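Local structure of shikimate 5-dehydrogenase AroE (5-dehydroshikimate reductase) (Mycobacterium tuberculosis, 4P4G) at residues Pro49-Val52 against Gly53-Pro57; Asp77-Ala81 against Arg82-Val86; Val158-Gly161 against Thr162-Gly165. The protein binds shikimate and probably catalyses the NADP-dependent interconversion of 3-dehydroshikimate and shikimate, the fourth step of the chorismate pathway. All coordinates share one frame; numbering follows the deposited sequence.

Interaction 1: residues Pro49-Val52 against Gly53-Pro57; sequences PVVV and GGFGP
Phe55 folds its ring back over Val51 and Val52, at the point where helix 48-53 of the substrate-binding α/β domain runs into the loop leading to strand 59-64. The packed part lies along one face of the ring. Val52 CA makes a CH-pi contact there, 4.1 Å from the ring centroid of Phe55 and 24° off the ring normal, while Val51 O rests 3.6 Å above the ring plane, displaced toward the rim. The two valines add a methyl each: Val51 CG1 meets Phe55 CZ at 4.0 Å, and Val52 CG1 comes as near to Phe55 CD2, closer to the root of the ring. With CG set beside its own backbone N (chi1 -73°), Phe55 turns the ring back onto the preceding helical turn instead of out along the loop. Outside the two segments, Phe55 stacks on Trp59 and touches Trp99 and Ile41, and Val52 packs on Leu11 and Phe75; Val52 is the buried member, while Phe55 and Val51 stay partly exposed. The other side is loose: Pro49, Val50, Gly53 and Gly54 are exposed, and the two glycines contribute backbone alone. Gly53 N still donates to Pro49 O at 2.9 Å, a full helical turn, but the next two bonds are a residue shorter: Gly54 N to Val51 O, then Phe55 N to Val52 O, the latter 3.1 Å long and the straighter of the two (163° at the hydrogen). Val52 O also accepts from a water at 2.7 Å, which donates in turn to Phe55 O at 3.3 Å.

Interaction 2: residues Asp77-Ala81 against Arg82-Val86; sequences DERTA and RADLV
Thr80 caps the helix that holds Ala83 and Asp84: it is the N-cap residue of helix 81-86, directly after the short edge strand 78-79 of the substrate-binding domain. Its OG1 accepts from Ala83 N at 3.2 Å, and its carbonyl O takes the shorter and slightly straighter bond, from Asp84 N at 3.0 Å, with 166° at the hydrogen. The hydroxyl lies between the backbone N and the carbonyl carbon (chi1 65°), which swings it over the first helical turn. OG1 is also hydrogen-bonded to Asp102 OD1, so the cap is tied to the end of strand 98-102. One residue on, Leu85 N donates to Ala81 O at 3.0 Å, a more bent bond (134°) that carries the helical pattern forward. Arg82 sends its extended chain past the cap, with CG 3.4 Å from Thr80 OG1, and its guanidinium forms salt bridges with Asp102 and Asp107. That aspartate pair probably fixes the guanidinium; the Arg82 side chain lies about 11 Å from the bound shikimate. Farther out, the Arg79 and Asp84 side chains run roughly perpendicular to each other. Here the aliphatic stem does the touching: Arg79 CD sits 3.2 Å from Asp84 OD1, and Arg79 CB lies against the same carboxylate. The charged ends are only neighbours, Arg79 NE staying 4.5 Å from Asp84 OD1, too far for a salt bridge; NE instead donates to Leu73 O. Packing within the turn is slight, Arg79 CB meeting the Ala83 methyl loosely. Leu85 and Val86 pack on Val134 of helix 129-139, and Ala83 CB lies 3.5 Å from Thr80 OG1.

Interaction 3: residues Val158-Gly161 against Thr162-Gly165; sequences VDLG and TRVG
Asp159 carries CG anti to the backbone N (chi1 176°), and Arg163, one turn later, bends sharply about its CG-CD bond (chi3 -80°), so that the guanidinium doubles back to the carboxylate. NE and NH2 both donate to Asp159 OD2 in a side-on salt bridge. OD2 lies at the edge of the guanidinium, in its plane, although the two flat groups are 47° apart. Arg163 NH2 to Asp159 OD2 measures 2.9 Å; the NE to OD2 distance of 2.5 Å is unusually short and best read with caution. Leu160 CA lies over one guanidinium face, toward its rim. On another side of the helix, Val158 O accepts twice from Thr162, from N at 3.0 Å and from OG1 at 2.7 Å, the two donors arriving from opposite faces of the carbonyl plane. Val164 N still donates to Leu160 O at 3.1 Å, after which Gly165, with positive phi, ends the helix in a Schellman motif, its N bonding to Thr162 O. Helix 151-163 is the crossover of a beta-alpha-beta unit between parallel strands 143-148 and 167-172; it packs on helix 129-139 through Leu160, against Pro130 and Val134, and Val164 just beyond its end touches Ala137.

How the interactions relate
From the N terminus, the three contacts follow in series; none nests within or crosses another, and each closes only a turn of its own. Interaction 1 finishes helix 48-53 before strand 59-64, and interaction 2 turns edge strand 78-79 into helix 81-86, both in the substrate-binding domain, their nearest atoms about 9 Å apart. Interaction 3 ends helix 151-163 in the Rossmann-like parallel-sheet domain, about 22 Å at nearest atoms from interaction 1. Interactions 2 and 3 do touch: Leu85 O lies 3.3 Å from Leu160 CD1, and Leu85 CD1 packs 4.0 Å from Val164 CG1. Helix 81-86 thus meets the end of helix 151-163 across the junction of the two domains.

Interaction 1: residues Pro49-Val52 against Gly53-Pro57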
loop_
_atom_site.group_PDB
_atom_site.type_symbol
_atom_site.label_atom_id
_atom_site.label_comp_id
_atom_site.label_asym_id
_atom_site.label_seq_id
_atom_site.Cartn_x
_atom_site.Cartn_y
_atom_site.Cartn_z
ATOM N N PRO A 49 -8.899 -17.668 0.078
ATOM C CA PRO A 49 -8.347 -18.972 0.469
ATOM C C PRO A 49 -8.584 -20.070 -0.567
ATOM O O PRO A 49 -7.720 -20.920 -0.734
ATOM C CB PRO A 49 -9.117 -19.310 1.755
ATOM C CG PRO A 49 -9.525 -17.986 2.307
ATOM C CD PRO A 49 -9.819 -17.133 1.101
ATOM N N VAL A 50 -9.729 -20.051 -1.245
ATOM C CA VAL A 50 -10.003 -21.084 -2.249
ATOM C C VAL A 50 -9.189 -20.844 -3.532
ATOM O O VAL A 50 -8.684 -21.790 -4.152
ATOM C CB VAL A 50 -11.505 -21.202 -2.550
ATOM C CG1 VAL A 50 -11.733 -22.108 -3.755
ATOM C CG2 VAL A 50 -12.234 -21.770 -1.340
ATOM N N VAL A 51 -9.042 -19.582 -3.918
ATOM C CA VAL A 51 -8.193 -19.251 -5.061
ATOM C C VAL A 51 -6.729 -19.652 -4.811
ATOM O O VAL A 51 -6.136 -20.418 -5.582
ATOM C CB VAL A 51 -8.291 -17.760 -5.408
ATOM C CG1 VAL A 51 -7.235 -17.381 -6.432
ATOM C CG2 VAL A 51 -9.705 -17.433 -5.924
ATOM N N VAL A 52 -6.154 -19.157 -3.721
ATOM C CA VAL A 52 -4.751 -19.463 -3.427
ATOM C C VAL A 52 -4.539 -20.944 -3.118
ATOM O O VAL A 52 -3.535 -21.538 -3.528
ATOM C CB VAL A 52 -4.192 -18.592 -2.285
ATOM C CG1 VAL A 52 -2.706 -18.880 -2.087
ATOM C CG2 VAL A 52 -4.376 -17.124 -2.591
ATOM N N GLY A 53 -5.502 -21.549 -2.422
ATOM C CA GLY A 53 -5.418 -22.958 -2.073
ATOM C C GLY A 53 -5.474 -23.865 -3.288
ATOM O O GLY A 53 -5.146 -25.051 -3.210
ATOM N N GLY A 54 -5.919 -23.315 -4.412
ATOM C CA GLY A 54 -6.022 -24.084 -5.637
ATOM C C GLY A 54 -4.781 -24.041 -6.509
ATOM O O GLY A 54 -4.685 -24.806 -7.466
ATOM N N PHE A 55 -3.823 -23.176 -6.172
ATOM C CA PHE A 55 -2.618 -23.001 -6.989
ATOM C C PHE A 55 -1.750 -24.248 -7.039
ATOM O O PHE A 55 -1.581 -24.936 -6.032
ATOM C CB PHE A 55 -1.758 -21.839 -6.480
ATOM C CG PHE A 55 -2.330 -20.478 -6.757
ATOM C CD1 PHE A 55 -3.224 -20.270 -7.803
ATOM C CD2 PHE A 55 -1.965 -19.400 -5.970
ATOM C CE1 PHE A 55 -3.745 -18.994 -8.052
ATOM C CE2 PHE A 55 -2.484 -18.139 -6.206
ATOM C CZ PHE A 55 -3.371 -17.936 -7.253
ATOM N N GLY A 56 -1.187 -24.519 -8.216
ATOM C CA GLY A 56 -0.247 -25.610 -8.399
ATOM C C GLY A 56 1.151 -25.286 -7.900
ATOM O O GLY A 56 1.403 -24.193 -7.400
ATOM N N PRO A 57 2.084 -26.237 -8.056
ATOM C CA PRO A 57 3.411 -26.112 -7.443
ATOM C C PRO A 57 4.324 -25.117 -8.163
ATOM O O PRO A 57 5.390 -24.800 -7.647
ATOM C CB PRO A 57 3.974 -27.534 -7.544
ATOM C CG PRO A 57 3.326 -28.099 -8.761
ATOM C CD PRO A 57 1.946 -27.481 -8.834
HETATM O O HOH W 1 -1.831 -23.615 -3.031
#

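Interaction 2: residues Asp77-Ala81 against Arg82-Val86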
loop_
_atom_site.group_PDB
_atom_site.type_symbol
_atom_site.label_atom_id
_atom_site.label_comp_id
_atom_site.label_asym_id
_atom_site.label_seq_id
_atom_site.Cartn_x
_atom_site.Cartn_y
_atom_site.Cartn_z
ATOM N N ASP A 77 0.211 -19.457 6.936
ATOM C CA ASP A 77 0.539 -20.176 8.163
ATOM C C ASP A 77 1.808 -19.643 8.843
ATOM O O ASP A 77 2.060 -19.943 10.017
ATOM C CB ASP A 77 0.656 -21.674 7.879
ATOM C CG ASP A 77 1.409 -21.958 6.601
ATOM O OD1 ASP A 77 0.775 -21.983 5.509
ATOM O OD2 ASP A 77 2.641 -22.149 6.686
ATOM N N GLU A 78 2.608 -18.867 8.108
ATOM C CA GLU A 78 3.745 -18.147 8.686
ATOM C C GLU A 78 3.578 -16.693 8.302
ATOM O O GLU A 78 3.059 -16.402 7.236
ATOM C CB GLU A 78 5.078 -18.562 8.058
ATOM C CG GLU A 78 5.524 -19.999 8.146
ATOM C CD GLU A 78 6.851 -20.176 7.416
ATOM O OE1 GLU A 78 7.099 -21.257 6.843
ATOM O OE2 GLU A 78 7.643 -19.208 7.403
ATOM N N ARG A 79 4.054 -15.784 9.147
ATOM C CA ARG A 79 4.038 -14.358 8.812
ATOM C C ARG A 79 5.361 -13.704 9.169
ATOM O O ARG A 79 5.984 -14.062 10.166
ATOM C CB ARG A 79 2.893 -13.658 9.547
ATOM C CG ARG A 79 1.541 -14.287 9.253
ATOM C CD ARG A 79 0.476 -13.960 10.269
ATOM N NE ARG A 79 -0.711 -14.773 9.995
ATOM C CZ ARG A 79 -1.154 -15.751 10.778
ATOM N NH1 ARG A 79 -0.531 -16.030 11.916
ATOM N NH2 ARG A 79 -2.235 -16.439 10.424
ATOM N N THR A 80 5.799 -12.747 8.355
ATOM C CA THR A 80 6.992 -11.971 8.693
ATOM C C THR A 80 6.694 -11.085 9.901
ATOM O O THR A 80 5.531 -10.830 10.218
ATOM C CB THR A 80 7.459 -11.084 7.520
ATOM O OG1 THR A 80 6.466 -10.091 7.256
ATOM C CG2 THR A 80 7.682 -11.913 6.260
ATOM N N ALA A 81 7.742 -10.619 10.568
ATOM C CA ALA A 81 7.587 -9.740 11.718
ATOM C C ALA A 81 6.783 -8.504 11.342
ATOM O O ALA A 81 5.928 -8.063 12.104
ATOM C CB ALA A 81 8.951 -9.345 12.276
ATOM N N ARG A 82 7.052 -7.950 10.164
ATOM C CA ARG A 82 6.379 -6.718 9.761
ATOM C C ARG A 82 4.906 -6.940 9.421
ATOM O O ARG A 82 4.079 -6.087 9.721
ATOM C CB ARG A 82 7.124 -5.985 8.631
ATOM C CG ARG A 82 7.444 -6.808 7.407
ATOM C CD ARG A 82 8.279 -5.991 6.405
ATOM N NE ARG A 82 8.873 -6.831 5.370
ATOM C CZ ARG A 82 9.111 -6.437 4.122
ATOM N NH1 ARG A 82 8.787 -5.210 3.732
ATOM N NH2 ARG A 82 9.665 -7.277 3.254
ATOM N N ALA A 83 4.576 -8.084 8.821
ATOM C CA ALA A 83 3.168 -8.419 8.588
ATOM C C ALA A 83 2.438 -8.570 9.921
ATOM O O ALA A 83 1.309 -8.092 10.086
ATOM C CB ALA A 83 3.032 -9.697 7.755
ATOM N N ASP A 84 3.079 -9.249 10.873
ATOM C CA ASP A 84 2.493 -9.431 12.195
ATOM C C ASP A 84 2.285 -8.103 12.912
ATOM O O ASP A 84 1.359 -7.964 13.705
ATOM C CB ASP A 84 3.351 -10.359 13.055
ATOM C CG ASP A 84 2.917 -11.799 12.957
ATOM O OD1 ASP A 84 1.791 -12.040 12.477
ATOM O OD2 ASP A 84 3.696 -12.684 13.368
ATOM N N LEU A 85 3.146 -7.132 12.622
ATOM C CA LEU A 85 3.058 -5.816 13.241
ATOM C C LEU A 85 1.929 -4.985 12.626
ATOM O O LEU A 85 1.117 -4.387 13.350
ATOM C CB LEU A 85 4.394 -5.079 13.102
ATOM C CG LEU A 85 4.487 -3.667 13.682
ATOM C CD1 LEU A 85 4.541 -3.704 15.210
ATOM C CD2 LEU A 85 5.702 -2.937 13.096
ATOM N N VAL A 86 1.897 -4.946 11.295
ATOM C CA VAL A 86 0.904 -4.183 10.542
ATOM C C VAL A 86 -0.497 -4.748 10.704
ATOM O O VAL A 86 -1.459 -4.005 10.905
ATOM C CB VAL A 86 1.263 -4.135 9.040
ATOM C CG1 VAL A 86 0.137 -3.524 8.231
ATOM C CG2 VAL A 86 2.528 -3.339 8.844
#

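Interaction 3: residues Val158-Gly161 against Thr162-Gly165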
loop_
_atom_site.group_PDB
_atom_site.type_symbol
_atom_site.label_atom_id
_atom_site.label_comp_id
_atom_site.label_asym_id
_atom_site.label_seq_id
_atom_site.Cartn_x
_atom_site.Cartn_y
_atom_site.Cartn_z
ATOM N N VAL A 158 -4.812 3.659 16.111
ATOM C CA VAL A 158 -4.216 4.438 17.195
ATOM C C VAL A 158 -3.344 3.576 18.112
ATOM O O VAL A 158 -2.237 3.978 18.470
ATOM C CB VAL A 158 -5.291 5.193 17.997
ATOM C CG1 VAL A 158 -4.697 5.791 19.264
ATOM C CG2 VAL A 158 -5.933 6.262 17.125
ATOM N N ASP A 159 -3.829 2.389 18.485
ATOM C CA ASP A 159 -3.025 1.467 19.289
ATOM C C ASP A 159 -1.737 1.059 18.592
ATOM O O ASP A 159 -0.681 0.998 19.222
ATOM C CB ASP A 159 -3.807 0.202 19.644
ATOM C CG ASP A 159 -2.956 -0.816 20.401
ATOM O OD1 ASP A 159 -2.626 -0.561 21.587
ATOM O OD2 ASP A 159 -2.618 -1.874 19.815
ATOM N N LEU A 160 -1.841 0.760 17.299
ATOM C CA LEU A 160 -0.682 0.389 16.494
ATOM C C LEU A 160 0.364 1.493 16.505
ATOM O O LEU A 160 1.530 1.258 16.843
ATOM C CB LEU A 160 -1.102 0.084 15.062
ATOM C CG LEU A 160 0.062 -0.199 14.112
ATOM C CD1 LEU A 160 0.900 -1.368 14.622
ATOM C CD2 LEU A 160 -0.453 -0.466 12.713
ATOM N N GLY A 161 -0.070 2.703 16.161
ATOM C CA GLY A 161 0.799 3.869 16.202
ATOM C C GLY A 161 1.491 4.028 17.542
ATOM O O GLY A 161 2.705 4.249 17.606
ATOM N N THR A 162 0.719 3.905 18.618
ATOM C CA THR A 162 1.260 4.045 19.962
ATOM C C THR A 162 2.311 2.978 20.256
ATOM O O THR A 162 3.352 3.273 20.843
ATOM C CB THR A 162 0.146 4.013 21.022
ATOM O OG1 THR A 162 -0.902 4.917 20.642
ATOM C CG2 THR A 162 0.690 4.435 22.371
ATOM N N ARG A 163 2.057 1.744 19.822
ATOM C CA ARG A 163 3.005 0.650 20.031
ATOM C C ARG A 163 4.321 0.771 19.249
ATOM O O ARG A 163 5.336 0.196 19.655
ATOM C CB ARG A 163 2.341 -0.702 19.748
ATOM C CG ARG A 163 1.421 -1.167 20.863
ATOM C CD ARG A 163 0.913 -2.587 20.632
ATOM N NE ARG A 163 -0.199 -2.628 19.690
ATOM C CZ ARG A 163 -0.093 -3.021 18.425
ATOM N NH1 ARG A 163 1.078 -3.418 17.947
ATOM N NH2 ARG A 163 -1.162 -3.023 17.641
ATOM N N VAL A 164 4.312 1.498 18.136
ATOM C CA VAL A 164 5.553 1.748 17.395
ATOM C C VAL A 164 6.190 3.085 17.781
ATOM O O VAL A 164 7.047 3.606 17.069
ATOM C CB VAL A 164 5.380 1.633 15.858
ATOM C CG1 VAL A 164 4.955 0.223 15.485
ATOM C CG2 VAL A 164 4.383 2.659 15.323
ATOM N N GLY A 165 5.753 3.630 18.913
ATOM C CA GLY A 165 6.403 4.779 19.522
ATOM C C GLY A 165 5.960 6.137 19.016
ATOM O O GLY A 165 6.634 7.135 19.255
#